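Local atomic coordinates of arginyl-trna synthetase (Thermus thermophilus, PDB entry 1IQ0), a protein that probably catalyses the ATP-dependent attachment of L-arginine to its cognate tRNA, releasing AMP and diphosphate, as a monomeric class I aminoacyl-tRNA synthetase. Residues Lys251-Leu256 / Val291-Asn296; Val262-Glu267 / Gly272-Asp277; Thr300-Asp305 / Gln361-Ala366; Phe308-Trp311 / Ile315-Gly318. All blocks are in the same frame, centred on the assembly; numbering follows the deposited sequence.

Interaction 1 of 4, residues Lys251-Leu256 / Val291-Asn296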
loop_
_atom_site.group_PDB
_atom_site.type_symbol
_atom_site.label_atom_id
_atom_site.label_comp_id
_atom_site.label_asym_id
_atom_site.label_seq_id
_atom_site.Cartn_x
_atom_site.Cartn_y
_atom_site.Cartn_z
ATOM N N LYS A 251 -31.757 2.517 -0.248
ATOM C CA LYS A 251 -31.540 3.459 0.841
ATOM C C LYS A 251 -30.718 4.648 0.367
ATOM O O LYS A 251 -31.012 5.791 0.724
ATOM C CB LYS A 251 -30.829 2.774 2.016
ATOM C CG LYS A 251 -31.670 1.698 2.699
ATOM C CD LYS A 251 -30.883 0.923 3.765
ATOM C CE LYS A 251 -31.713 -0.262 4.289
ATOM N NZ LYS A 251 -30.985 -1.089 5.301
ATOM N N ALA A 252 -29.689 4.382 -0.439
ATOM C CA ALA A 252 -28.837 5.451 -0.949
ATOM C C ALA A 252 -29.658 6.317 -1.886
ATOM O O ALA A 252 -29.609 7.544 -1.812
ATOM C CB ALA A 252 -27.620 4.871 -1.696
ATOM N N LEU A 253 -30.411 5.667 -2.769
ATOM C CA LEU A 253 -31.256 6.365 -3.730
ATOM C C LEU A 253 -32.270 7.266 -3.017
ATOM O O LEU A 253 -32.464 8.421 -3.401
ATOM C CB LEU A 253 -31.980 5.345 -4.616
ATOM C CG LEU A 253 -31.524 5.142 -6.070
ATOM C CD1 LEU A 253 -30.099 5.575 -6.266
ATOM C CD2 LEU A 253 -31.711 3.680 -6.451
ATOM N N ALA A 254 -32.901 6.745 -1.969
ATOM C CA ALA A 254 -33.888 7.520 -1.222
ATOM C C ALA A 254 -33.232 8.710 -0.538
ATOM O O ALA A 254 -33.808 9.789 -0.477
ATOM C CB ALA A 254 -34.585 6.638 -0.185
ATOM N N LEU A 255 -32.025 8.515 -0.021
ATOM C CA LEU A 255 -31.325 9.602 0.649
ATOM C C LEU A 255 -30.933 10.679 -0.368
ATOM O O LEU A 255 -31.100 11.871 -0.114
ATOM C CB LEU A 255 -30.089 9.059 1.373
ATOM C CG LEU A 255 -29.186 10.061 2.098
ATOM C CD1 LEU A 255 -29.988 10.873 3.109
ATOM C CD2 LEU A 255 -28.061 9.300 2.789
ATOM N N LEU A 256 -30.447 10.263 -1.534
ATOM C CA LEU A 256 -30.044 11.214 -2.571
ATOM C C LEU A 256 -31.205 12.018 -3.173
ATOM O O LEU A 256 -31.060 13.214 -3.450
ATOM C CB LEU A 256 -29.295 10.480 -3.686
ATOM C CG LEU A 256 -27.911 9.975 -3.283
ATOM C CD1 LEU A 256 -27.324 9.072 -4.362
ATOM C CD2 LEU A 256 -27.020 11.182 -3.039
ATOM N N VAL A 291 -25.792 9.714 -14.059
ATOM C CA VAL A 291 -27.061 9.000 -14.060
ATOM C C VAL A 291 -27.060 7.966 -12.941
ATOM O O VAL A 291 -26.114 7.196 -12.812
ATOM C CB VAL A 291 -27.304 8.283 -15.403
ATOM C CG1 VAL A 291 -28.641 7.550 -15.365
ATOM C CG2 VAL A 291 -27.279 9.291 -16.541
ATOM N N LEU A 292 -28.110 7.970 -12.119
ATOM C CA LEU A 292 -28.232 7.013 -11.023
ATOM C C LEU A 292 -29.143 5.882 -11.503
ATOM O O LEU A 292 -28.796 4.706 -11.391
ATOM C CB LEU A 292 -28.822 7.691 -9.775
ATOM C CG LEU A 292 -28.003 8.834 -9.151
ATOM C CD1 LEU A 292 -28.758 9.456 -7.986
ATOM C CD2 LEU A 292 -26.664 8.300 -8.672
ATOM N N LEU A 293 -30.306 6.251 -12.041
ATOM C CA LEU A 293 -31.265 5.287 -12.579
ATOM C C LEU A 293 -31.561 5.632 -14.036
ATOM O O LEU A 293 -31.926 6.765 -14.343
ATOM C CB LEU A 293 -32.582 5.316 -11.793
ATOM C CG LEU A 293 -32.611 4.768 -10.362
ATOM C CD1 LEU A 293 -34.015 4.908 -9.785
ATOM C CD2 LEU A 293 -32.188 3.312 -10.364
ATOM N N ARG A 294 -31.394 4.667 -14.935
ATOM C CA ARG A 294 -31.691 4.915 -16.343
ATOM C C ARG A 294 -33.211 4.977 -16.453
ATOM O O ARG A 294 -33.914 4.534 -15.544
ATOM C CB ARG A 294 -31.135 3.792 -17.226
ATOM C CG ARG A 294 -29.630 3.578 -17.073
ATOM C CD ARG A 294 -29.073 2.679 -18.166
ATOM N NE ARG A 294 -27.667 2.330 -17.943
ATOM C CZ ARG A 294 -27.242 1.494 -16.997
ATOM N NH1 ARG A 294 -28.116 0.917 -16.180
ATOM N NH2 ARG A 294 -25.943 1.230 -16.863
ATOM N N SER A 295 -33.717 5.536 -17.549
ATOM C CA SER A 295 -35.159 5.665 -17.749
ATOM C C SER A 295 -35.915 4.347 -17.607
ATOM O O SER A 295 -37.054 4.335 -17.139
ATOM C CB SER A 295 -35.454 6.281 -19.121
ATOM O OG SER A 295 -34.810 5.561 -20.160
ATOM N N ASN A 296 -35.283 3.243 -17.997
ATOM C CA ASN A 296 -35.923 1.934 -17.900
ATOM C C ASN A 296 -36.004 1.426 -16.459
ATOM O O ASN A 296 -36.584 0.371 -16.198
ATOM C CB ASN A 296 -35.187 0.912 -18.778
ATOM C CG ASN A 296 -33.762 0.669 -18.325
ATOM O OD1 ASN A 296 -33.022 -0.092 -18.952
ATOM N ND2 ASN A 296 -33.370 1.310 -17.233
#
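Leu-253 and Leu-292 mark the closest approach of the two backbones, 7.9 Å from CA to CA, where the last turns of helix 248-256 pass a chain that leaves strand 289-291 and bends sharply at Leu-292. At that separation no hydrogen bond joins the segments, and the gap is bridged by four leucines. Leu-253 divides its two methyls between two successive residues of the bend. CD1 turns to the base of Leu-292, 4.3 Å from its CB, while CD2 meets CD2 of Leu-293 methyl to methyl at 4.0 Å. Its torsions, chi1 -106° and chi2 23°, lie away from staggered values, and in this form each methyl has a partner. One helical turn further, Leu-256 CD1 touches Leu-292 CD1 at 3.9 Å, the two branched ends crossing obliquely.

One residue can meet two neighbours in this way because the bend is a classic beta bulge: Leu-292 and Leu-293 both stand opposite Leu-274 of the adjoining strand and both form backbone hydrogen bonds with it. Their side chains therefore both point toward the helix instead of alternating. In each of them CG lies anti to the carbonyl carbon, which sends the isobutyl groups forward as a pair. Ile-306 of helix 301-312 and Met-276 of strand 274-277 each touch both Leu-256 and Leu-292. Lys-251, away from this contact, gives its NZ to the backbone oxygens of Ala-246 and Glu-317.

Interaction 2 of 4, residues Val262-Glu267 / Gly272-Asp277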
loop_
_atom_site.group_PDB
_atom_site.type_symbol
_atom_site.label_atom_id
_atom_site.label_comp_id
_atom_site.label_asym_id
_atom_site.label_seq_id
_atom_site.Cartn_x
_atom_site.Cartn_y
_atom_site.Cartn_z
ATOM N N VAL A 262 -30.825 16.253 -7.208
ATOM C CA VAL A 262 -31.052 14.869 -7.629
ATOM C C VAL A 262 -32.506 14.848 -8.076
ATOM O O VAL A 262 -33.416 14.959 -7.256
ATOM C CB VAL A 262 -30.847 13.873 -6.466
ATOM C CG1 VAL A 262 -31.407 12.508 -6.841
ATOM C CG2 VAL A 262 -29.361 13.748 -6.152
ATOM N N PHE A 263 -32.726 14.711 -9.378
ATOM C CA PHE A 263 -34.082 14.747 -9.907
ATOM C C PHE A 263 -34.234 14.017 -11.236
ATOM O O PHE A 263 -33.248 13.602 -11.850
ATOM C CB PHE A 263 -34.487 16.208 -10.087
ATOM C CG PHE A 263 -33.524 16.991 -10.935
ATOM C CD1 PHE A 263 -33.624 16.976 -12.322
ATOM C CD2 PHE A 263 -32.476 17.694 -10.348
ATOM C CE1 PHE A 263 -32.693 17.648 -13.115
ATOM C CE2 PHE A 263 -31.538 18.369 -11.129
ATOM C CZ PHE A 263 -31.646 18.345 -12.515
ATOM N N ARG A 264 -35.482 13.883 -11.678
ATOM C CA ARG A 264 -35.791 13.215 -12.937
ATOM C C ARG A 264 -36.224 14.217 -13.997
ATOM O O ARG A 264 -37.313 14.784 -13.915
ATOM C CB ARG A 264 -36.922 12.195 -12.757
ATOM C CG ARG A 264 -36.582 10.981 -11.920
ATOM C CD ARG A 264 -37.645 9.897 -12.088
ATOM N NE ARG A 264 -37.296 8.672 -11.376
ATOM C CZ ARG A 264 -37.251 8.563 -10.053
ATOM N NH1 ARG A 264 -37.537 9.606 -9.285
ATOM N NH2 ARG A 264 -36.908 7.409 -9.494
ATOM N N PRO A 265 -35.376 14.458 -15.005
ATOM C CA PRO A 265 -35.767 15.411 -16.046
ATOM C C PRO A 265 -37.037 14.906 -16.740
ATOM O O PRO A 265 -37.096 13.755 -17.177
ATOM C CB PRO A 265 -34.555 15.414 -16.977
ATOM C CG PRO A 265 -33.414 15.123 -16.049
ATOM C CD PRO A 265 -33.981 14.023 -15.182
ATOM N N ARG A 266 -38.057 15.757 -16.822
ATOM C CA ARG A 266 -39.312 15.374 -17.464
ATOM C C ARG A 266 -39.173 15.352 -18.982
ATOM O O ARG A 266 -40.018 14.795 -19.683
ATOM C CB ARG A 266 -40.440 16.334 -17.058
ATOM C CG ARG A 266 -40.130 17.810 -17.268
ATOM C CD ARG A 266 -39.976 18.537 -15.938
ATOM N NE ARG A 266 -38.881 17.996 -15.134
ATOM C CZ ARG A 266 -38.567 18.420 -13.914
ATOM N NH1 ARG A 266 -39.266 19.394 -13.346
ATOM N NH2 ARG A 266 -37.552 17.871 -13.258
ATOM N N GLU A 267 -38.099 15.957 -19.481
ATOM C CA GLU A 267 -37.824 16.013 -20.914
ATOM C C GLU A 267 -36.323 16.105 -21.154
ATOM O O GLU A 267 -35.551 16.317 -20.220
ATOM C CB GLU A 267 -38.516 17.223 -21.544
ATOM C CG GLU A 267 -40.031 17.148 -21.539
ATOM C CD GLU A 267 -40.676 18.359 -22.177
ATOM O OE1 GLU A 267 -40.557 19.468 -21.613
ATOM O OE2 GLU A 267 -41.298 18.202 -23.246
ATOM N N GLY A 272 -37.113 10.763 -17.742
ATOM C CA GLY A 272 -37.421 9.487 -17.119
ATOM C C GLY A 272 -36.300 8.913 -16.268
ATOM O O GLY A 272 -36.541 8.058 -15.414
ATOM N N ALA A 273 -35.076 9.379 -16.496
ATOM C CA ALA A 273 -33.918 8.900 -15.745
ATOM C C ALA A 273 -33.704 9.712 -14.474
ATOM O O ALA A 273 -34.069 10.885 -14.416
ATOM C CB ALA A 273 -32.665 8.968 -16.617
ATOM N N LEU A 274 -33.137 9.081 -13.447
ATOM C CA LEU A 274 -32.853 9.788 -12.198
ATOM C C LEU A 274 -31.405 10.223 -12.311
ATOM O O LEU A 274 -30.511 9.399 -12.496
ATOM C CB LEU A 274 -33.025 8.882 -10.976
ATOM C CG LEU A 274 -32.693 9.573 -9.647
ATOM C CD1 LEU A 274 -33.682 10.708 -9.416
ATOM C CD2 LEU A 274 -32.739 8.583 -8.494
ATOM N N VAL A 275 -31.173 11.521 -12.203
ATOM C CA VAL A 275 -29.827 12.039 -12.339
ATOM C C VAL A 275 -29.383 12.886 -11.155
ATOM O O VAL A 275 -30.204 13.443 -10.421
ATOM C CB VAL A 275 -29.717 12.869 -13.638
ATOM C CG1 VAL A 275 -30.661 14.055 -13.576
ATOM C CG2 VAL A 275 -28.296 13.327 -13.848
ATOM N N MET A 276 -28.069 12.966 -10.977
ATOM C CA MET A 276 -27.464 13.750 -9.910
ATOM C C MET A 276 -26.668 14.886 -10.554
ATOM O O MET A 276 -25.756 14.641 -11.349
ATOM C CB MET A 276 -26.509 12.886 -9.080
ATOM C CG MET A 276 -25.890 13.621 -7.899
ATOM S SD MET A 276 -24.584 12.688 -7.081
ATOM C CE MET A 276 -25.541 11.440 -6.250
ATOM N N ASP A 277 -27.018 16.123 -10.220
ATOM C CA ASP A 277 -26.313 17.284 -10.761
ATOM C C ASP A 277 -25.139 17.586 -9.841
ATOM O O ASP A 277 -25.321 18.106 -8.738
ATOM C CB ASP A 277 -27.257 18.492 -10.831
ATOM C CG ASP A 277 -26.573 19.752 -11.358
ATOM O OD1 ASP A 277 -27.192 20.832 -11.281
ATOM O OD2 ASP A 277 -25.426 19.663 -11.847
#
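Phe-263 and Val-275 form the hydrogen-bonded pair of a short antiparallel beta hairpin, exchanging two backbone bonds. Phe-263 N reaches Val-275 O at 3.0 Å, and Val-275 N returns a straighter bond to Phe-263 O at the same length, with 170° at the hydrogen. Toward the turn the strands stay tied by Gly-272 N, which donates to Pro-265 O at 3.0 Å. Gly-272 has positive phi, a shape in which a side chain would press on the carbonyl oxygen before it.

Weaker CA-H...O contacts fill the intervals: Val-262 CA lies 3.2 Å from Val-275 O, and Arg-264 CA approaches Ala-273 O.

Apolar contacts sort by face. On one, Val-262 spreads its methyls, CG1 against Leu-274 CD1 and CG2 against Met-276 CG, each at 3.9 Å. Replacing Val-262 by an alanine takes away both methyls and would probably open a gap between Leu-274, Met-276 and Leu-256, leaving the Met-276 chain freer to turn. On the other face, Val-275 CG1 lies over the rim of the Phe-263 ring and touches Pro-265 CD at 3.7 Å; with chi1 at 62° this methyl sits between backbone N and carbonyl carbon, directed at the opposite strand.

Leu-274 CD1 lies 4.0 Å above the plane of the Arg-264 guanidinium, toward its rim, while Arg-264 NH1 forms a salt bridge with Glu-257, outside the hairpin. The pairing is thus carried by backbone polarity, whereas the side chains make one buried greasy face, turned to helix 248-256, and an edge where the arginine adds its chain to the packing.

Interaction 3 of 4, residues Thr300-Asp305 / Gln361-Ala366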
loop_
_atom_site.group_PDB
_atom_site.type_symbol
_atom_site.label_atom_id
_atom_site.label_comp_id
_atom_site.label_asym_id
_atom_site.label_seq_id
_atom_site.Cartn_x
_atom_site.Cartn_y
_atom_site.Cartn_z
ATOM N N THR A 300 -27.515 2.200 -12.019
ATOM C CA THR A 300 -26.210 2.340 -12.646
ATOM C C THR A 300 -25.107 1.898 -11.688
ATOM O O THR A 300 -25.341 1.773 -10.483
ATOM C CB THR A 300 -25.973 3.810 -13.040
ATOM O OG1 THR A 300 -24.850 3.898 -13.915
ATOM C CG2 THR A 300 -25.693 4.648 -11.807
ATOM N N TYR A 301 -23.908 1.660 -12.221
ATOM C CA TYR A 301 -22.770 1.270 -11.387
ATOM C C TYR A 301 -22.395 2.428 -10.459
ATOM O O TYR A 301 -21.893 2.222 -9.352
ATOM C CB TYR A 301 -21.566 0.891 -12.254
ATOM C CG TYR A 301 -21.683 -0.477 -12.880
ATOM C CD1 TYR A 301 -22.649 -0.743 -13.849
ATOM C CD2 TYR A 301 -20.849 -1.518 -12.478
ATOM C CE1 TYR A 301 -22.780 -2.015 -14.400
ATOM C CE2 TYR A 301 -20.973 -2.791 -13.023
ATOM C CZ TYR A 301 -21.939 -3.033 -13.981
ATOM O OH TYR A 301 -22.069 -4.293 -14.516
ATOM N N TYR A 302 -22.646 3.646 -10.924
ATOM C CA TYR A 302 -22.361 4.841 -10.138
ATOM C C TYR A 302 -23.245 4.888 -8.891
ATOM O O TYR A 302 -22.772 5.199 -7.805
ATOM C CB TYR A 302 -22.579 6.094 -10.992
ATOM C CG TYR A 302 -21.510 6.303 -12.051
ATOM C CD1 TYR A 302 -21.611 7.341 -12.982
ATOM C CD2 TYR A 302 -20.379 5.482 -12.100
ATOM C CE1 TYR A 302 -20.610 7.556 -13.932
ATOM C CE2 TYR A 302 -19.377 5.688 -13.041
ATOM C CZ TYR A 302 -19.496 6.725 -13.951
ATOM O OH TYR A 302 -18.489 6.929 -14.866
ATOM N N ALA A 303 -24.526 4.571 -9.047
ATOM C CA ALA A 303 -25.443 4.573 -7.917
ATOM C C ALA A 303 -25.003 3.501 -6.914
ATOM O O ALA A 303 -24.997 3.735 -5.706
ATOM C CB ALA A 303 -26.875 4.305 -8.392
ATOM N N LYS A 304 -24.625 2.330 -7.419
ATOM C CA LYS A 304 -24.183 1.248 -6.545
ATOM C C LYS A 304 -22.876 1.589 -5.828
ATOM O O LYS A 304 -22.696 1.215 -4.667
ATOM C CB LYS A 304 -24.038 -0.065 -7.329
ATOM C CG LYS A 304 -25.369 -0.603 -7.863
ATOM C CD LYS A 304 -25.289 -2.074 -8.276
ATOM C CE LYS A 304 -24.942 -2.976 -7.091
ATOM N NZ LYS A 304 -25.894 -2.850 -5.931
ATOM N N ASP A 305 -21.965 2.293 -6.507
ATOM C CA ASP A 305 -20.703 2.678 -5.869
ATOM C C ASP A 305 -21.000 3.659 -4.741
ATOM O O ASP A 305 -20.391 3.597 -3.672
ATOM C CB ASP A 305 -19.739 3.329 -6.870
ATOM C CG ASP A 305 -19.155 2.329 -7.860
ATOM O OD1 ASP A 305 -19.070 1.130 -7.518
ATOM O OD2 ASP A 305 -18.767 2.743 -8.973
ATOM N N GLN A 361 -13.455 9.820 -9.050
ATOM C CA GLN A 361 -13.616 10.149 -7.636
ATOM C C GLN A 361 -14.665 11.239 -7.485
ATOM O O GLN A 361 -15.312 11.360 -6.441
ATOM C CB GLN A 361 -12.293 10.635 -7.039
ATOM C CG GLN A 361 -11.222 9.565 -6.931
ATOM C CD GLN A 361 -9.951 10.078 -6.282
ATOM O OE1 GLN A 361 -9.976 10.586 -5.160
ATOM N NE2 GLN A 361 -8.830 9.947 -6.984
ATOM N N ALA A 362 -14.824 12.032 -8.539
ATOM C CA ALA A 362 -15.793 13.117 -8.551
ATOM C C ALA A 362 -17.188 12.611 -8.180
ATOM O O ALA A 362 -17.954 13.317 -7.519
ATOM C CB ALA A 362 -15.822 13.768 -9.933
ATOM N N LEU A 363 -17.505 11.391 -8.612
ATOM C CA LEU A 363 -18.804 10.771 -8.341
ATOM C C LEU A 363 -19.139 10.666 -6.855
ATOM O O LEU A 363 -20.091 11.291 -6.387
ATOM C CB LEU A 363 -18.872 9.367 -8.961
ATOM C CG LEU A 363 -20.097 8.507 -8.597
ATOM C CD1 LEU A 363 -21.352 9.017 -9.301
ATOM C CD2 LEU A 363 -19.826 7.068 -8.987
ATOM N N VAL A 364 -18.373 9.873 -6.111
ATOM C CA VAL A 364 -18.659 9.709 -4.687
ATOM C C VAL A 364 -18.420 11.001 -3.933
ATOM O O VAL A 364 -19.134 11.314 -2.975
ATOM C CB VAL A 364 -17.810 8.580 -4.048
ATOM C CG1 VAL A 364 -17.939 7.311 -4.865
ATOM C CG2 VAL A 364 -16.370 9.011 -3.927
ATOM N N ARG A 365 -17.418 11.754 -4.374
ATOM C CA ARG A 365 -17.091 13.030 -3.751
ATOM C C ARG A 365 -18.333 13.910 -3.761
ATOM O O ARG A 365 -18.781 14.388 -2.717
ATOM C CB ARG A 365 -15.969 13.732 -4.524
ATOM C CG ARG A 365 -14.635 13.805 -3.793
ATOM C CD ARG A 365 -14.008 12.431 -3.600
ATOM N NE ARG A 365 -12.760 12.498 -2.840
ATOM C CZ ARG A 365 -11.663 13.134 -3.245
ATOM N NH1 ARG A 365 -11.647 13.763 -4.412
ATOM N NH2 ARG A 365 -10.579 13.141 -2.479
ATOM N N ALA A 366 -18.888 14.108 -4.953
ATOM C CA ALA A 366 -20.076 14.936 -5.126
ATOM C C ALA A 366 -21.269 14.347 -4.392
ATOM O O ALA A 366 -22.064 15.084 -3.805
ATOM C CB ALA A 366 -20.400 15.078 -6.612
#
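Leu-363 reaches from helix 361-370 to Tyr-302 of helix 301-312 in a small helix-to-helix contact. Helix 361-370 follows strand 348-354 in the second half of the Rossmann fold of this class I synthetase, whereas helix 301-312 belongs to the chain inserted between the two halves. Walking along 361-366, Leu-363 is the first residue to meet helix 301-312. Its CG stands anti to the backbone N (chi1 172°), which extends the isobutyl group across the gap, and its two methyls grip the root of the tyrosine like a fork. CD1 of Leu-363 comes to 3.6 Å from Tyr-302 CB, and its CD2 to 3.5 Å from Tyr-302 CD2, approaching the ring obliquely. A serine in place of Tyr-302 would probably leave Leu-363 CD2 without its ring carbons and open a gap beside Pro-360, on which the tyrosine also packs.

Val-364 comes next and makes no direct contact with residues 300-305, although its CB packs on CG of Gln-309 further along the same helix. Ala-366, nearly a turn on from Leu-363, packs instead on Val-281. Leu-363 thus carries nearly all of a contact that buries only 169 Å² and contains no hydrogen bond. Thr-300 is the N-cap residue of helix 301-312, so Tyr-302 lies in its first turn, and Asp-305 follows about one turn later. The last point of contact is CB of Asp-305, 4.3 Å from Leu-363 CD2.

Interaction 4 of 4, residues Phe308-Trp311 / Ile315-Gly318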
loop_
_atom_site.group_PDB
_atom_site.type_symbol
_atom_site.label_atom_id
_atom_site.label_comp_id
_atom_site.label_asym_id
_atom_site.label_seq_id
_atom_site.Cartn_x
_atom_site.Cartn_y
_atom_site.Cartn_z
ATOM N N PHE A 308 -22.513 1.774 -1.576
ATOM C CA PHE A 308 -21.453 1.071 -0.865
ATOM C C PHE A 308 -20.554 2.056 -0.106
ATOM O O PHE A 308 -20.186 1.811 1.040
ATOM C CB PHE A 308 -20.639 0.242 -1.871
ATOM C CG PHE A 308 -19.697 -0.753 -1.237
ATOM C CD1 PHE A 308 -20.029 -1.393 -0.048
ATOM C CD2 PHE A 308 -18.504 -1.099 -1.874
ATOM C CE1 PHE A 308 -19.184 -2.368 0.496
ATOM C CE2 PHE A 308 -17.659 -2.071 -1.339
ATOM C CZ PHE A 308 -18.000 -2.706 -0.155
ATOM N N GLN A 309 -20.198 3.164 -0.747
ATOM C CA GLN A 309 -19.371 4.183 -0.101
ATOM C C GLN A 309 -20.093 4.707 1.143
ATOM O O GLN A 309 -19.472 4.939 2.174
ATOM C CB GLN A 309 -19.122 5.353 -1.056
ATOM C CG GLN A 309 -18.234 6.462 -0.495
ATOM C CD GLN A 309 -16.793 6.012 -0.294
ATOM O OE1 GLN A 309 -16.247 5.269 -1.109
ATOM N NE2 GLN A 309 -16.169 6.476 0.785
ATOM N N PHE A 310 -21.404 4.903 1.033
ATOM C CA PHE A 310 -22.199 5.392 2.154
ATOM C C PHE A 310 -22.134 4.443 3.350
ATOM O O PHE A 310 -22.042 4.884 4.497
ATOM C CB PHE A 310 -23.660 5.596 1.725
ATOM C CG PHE A 310 -23.920 6.909 1.021
ATOM C CD1 PHE A 310 -25.223 7.298 0.713
ATOM C CD2 PHE A 310 -22.873 7.760 0.674
ATOM C CE1 PHE A 310 -25.485 8.510 0.074
ATOM C CE2 PHE A 310 -23.125 8.978 0.031
ATOM C CZ PHE A 310 -24.436 9.354 -0.269
ATOM N N TRP A 311 -22.177 3.141 3.080
ATOM C CA TRP A 311 -22.114 2.145 4.141
ATOM C C TRP A 311 -20.735 2.164 4.789
ATOM O O TRP A 311 -20.616 2.105 6.006
ATOM C CB TRP A 311 -22.393 0.747 3.588
ATOM C CG TRP A 311 -22.114 -0.344 4.593
ATOM C CD1 TRP A 311 -22.928 -0.758 5.614
ATOM C CD2 TRP A 311 -20.907 -1.111 4.709
ATOM N NE1 TRP A 311 -22.296 -1.736 6.361
ATOM C CE2 TRP A 311 -21.057 -1.967 5.825
ATOM C CE3 TRP A 311 -19.711 -1.152 3.980
ATOM C CZ2 TRP A 311 -20.054 -2.855 6.229
ATOM C CZ3 TRP A 311 -18.712 -2.036 4.379
ATOM C CH2 TRP A 311 -18.889 -2.874 5.493
ATOM N N ILE A 315 -22.925 6.062 6.834
ATOM C CA ILE A 315 -24.095 6.827 6.449
ATOM C C ILE A 315 -25.287 5.887 6.302
ATOM O O ILE A 315 -26.421 6.256 6.613
ATOM C CB ILE A 315 -23.830 7.570 5.133
ATOM C CG1 ILE A 315 -22.669 8.551 5.340
ATOM C CG2 ILE A 315 -25.085 8.271 4.658
ATOM C CD1 ILE A 315 -22.205 9.250 4.061
ATOM N N LEU A 316 -25.023 4.666 5.843
ATOM C CA LEU A 316 -26.075 3.666 5.666
ATOM C C LEU A 316 -25.743 2.377 6.412
ATOM O O LEU A 316 -24.577 2.081 6.653
ATOM C CB LEU A 316 -26.268 3.342 4.183
ATOM C CG LEU A 316 -26.859 4.418 3.271
ATOM C CD1 LEU A 316 -26.979 3.858 1.854
ATOM C CD2 LEU A 316 -28.234 4.858 3.795
ATOM N N GLU A 317 -26.773 1.617 6.769
ATOM C CA GLU A 317 -26.599 0.347 7.475
ATOM C C GLU A 317 -27.389 -0.770 6.791
ATOM O O GLU A 317 -28.208 -0.511 5.908
ATOM C CB GLU A 317 -27.060 0.485 8.931
ATOM C CG GLU A 317 -26.203 1.436 9.761
ATOM C CD GLU A 317 -26.721 1.620 11.178
ATOM O OE1 GLU A 317 -26.884 0.617 11.899
ATOM O OE2 GLU A 317 -26.960 2.777 11.572
ATOM N N GLY A 318 -27.144 -2.011 7.203
ATOM C CA GLY A 318 -27.856 -3.133 6.619
ATOM C C GLY A 318 -27.049 -4.417 6.532
ATOM O O GLY A 318 -27.606 -5.516 6.604
HETATM O O HOH W 1 -24.810 -2.599 8.577
#
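Phe-310 and Ile-315 are joined by a bond from Ile-315 N to Phe-310 O, five residues back; this 6→1 bond and the packing of the two side chains are consistent with a Schellman motif at the end of helix 301-312. The isoleucine lies over one face of the phenyl ring: CG2 sits above it, and Ile-315 CD1 reaches along to Phe-310 CD2 at 3.8 Å. Leu-316 comes at the same ring from its edge, near the ring plane, its CD1 4.0 Å from Phe-310 CD1. Separately, Leu-316 CG meets Phe-310 CB at 3.7 Å. Face and edge are thus taken by successive residues of the returning chain, and Leu-255 and Leu-368 pack on Phe-310 as well.

The carbonyl of Phe-310 is gripped twice, both donors lying on one side of its plane. Ile-315 N makes the shorter bond, 2.8 Å, tilted 23° from that plane; Leu-316 N, at 3.3 Å, stands above it, well off any lone pair.

Trp-311 turns the other way. Its CG is anti to the backbone N (chi1 170°), carrying the indole off toward Val-238, yet the pyrrole side still borders the loop. Trp-311 CD1 lies 3.4 Å from Leu-316 O, and the ring edge faces CA of Glu-317. Trp-311 NE1 has a weak bond to Tyr-342 O. In the plane of the indole, a water accepts a 2.8 Å bond from Gly-318 N and a weak one, 3.5 Å, from Trp-311 NE1.

In the fold
All four contacts lie on the same side of the chain's centre and largely in the chain inserted between the Rossmann halves, with 361-366 beyond it. Interactions 1 and 2 are closest, their centres 9 Å apart, and the bend of interaction 1 adjoins the sheet of interaction 2: Leu-293 O accepts from Leu-274 N at 2.8 Å. The same bend leads into interaction 3, with Leu-292 O bonded to Thr-300 N at 2.9 Å. Helix 301-312 then serves both interaction 3 and interaction 4, whose centres are 13 Å apart. Interaction 4 returns to helix 248-256 where Ile-315 CG2 packs on Leu-255 CD2 at 3.7 Å. None of the segments includes the predicted 'HIGH' region, Val-112 to His-122.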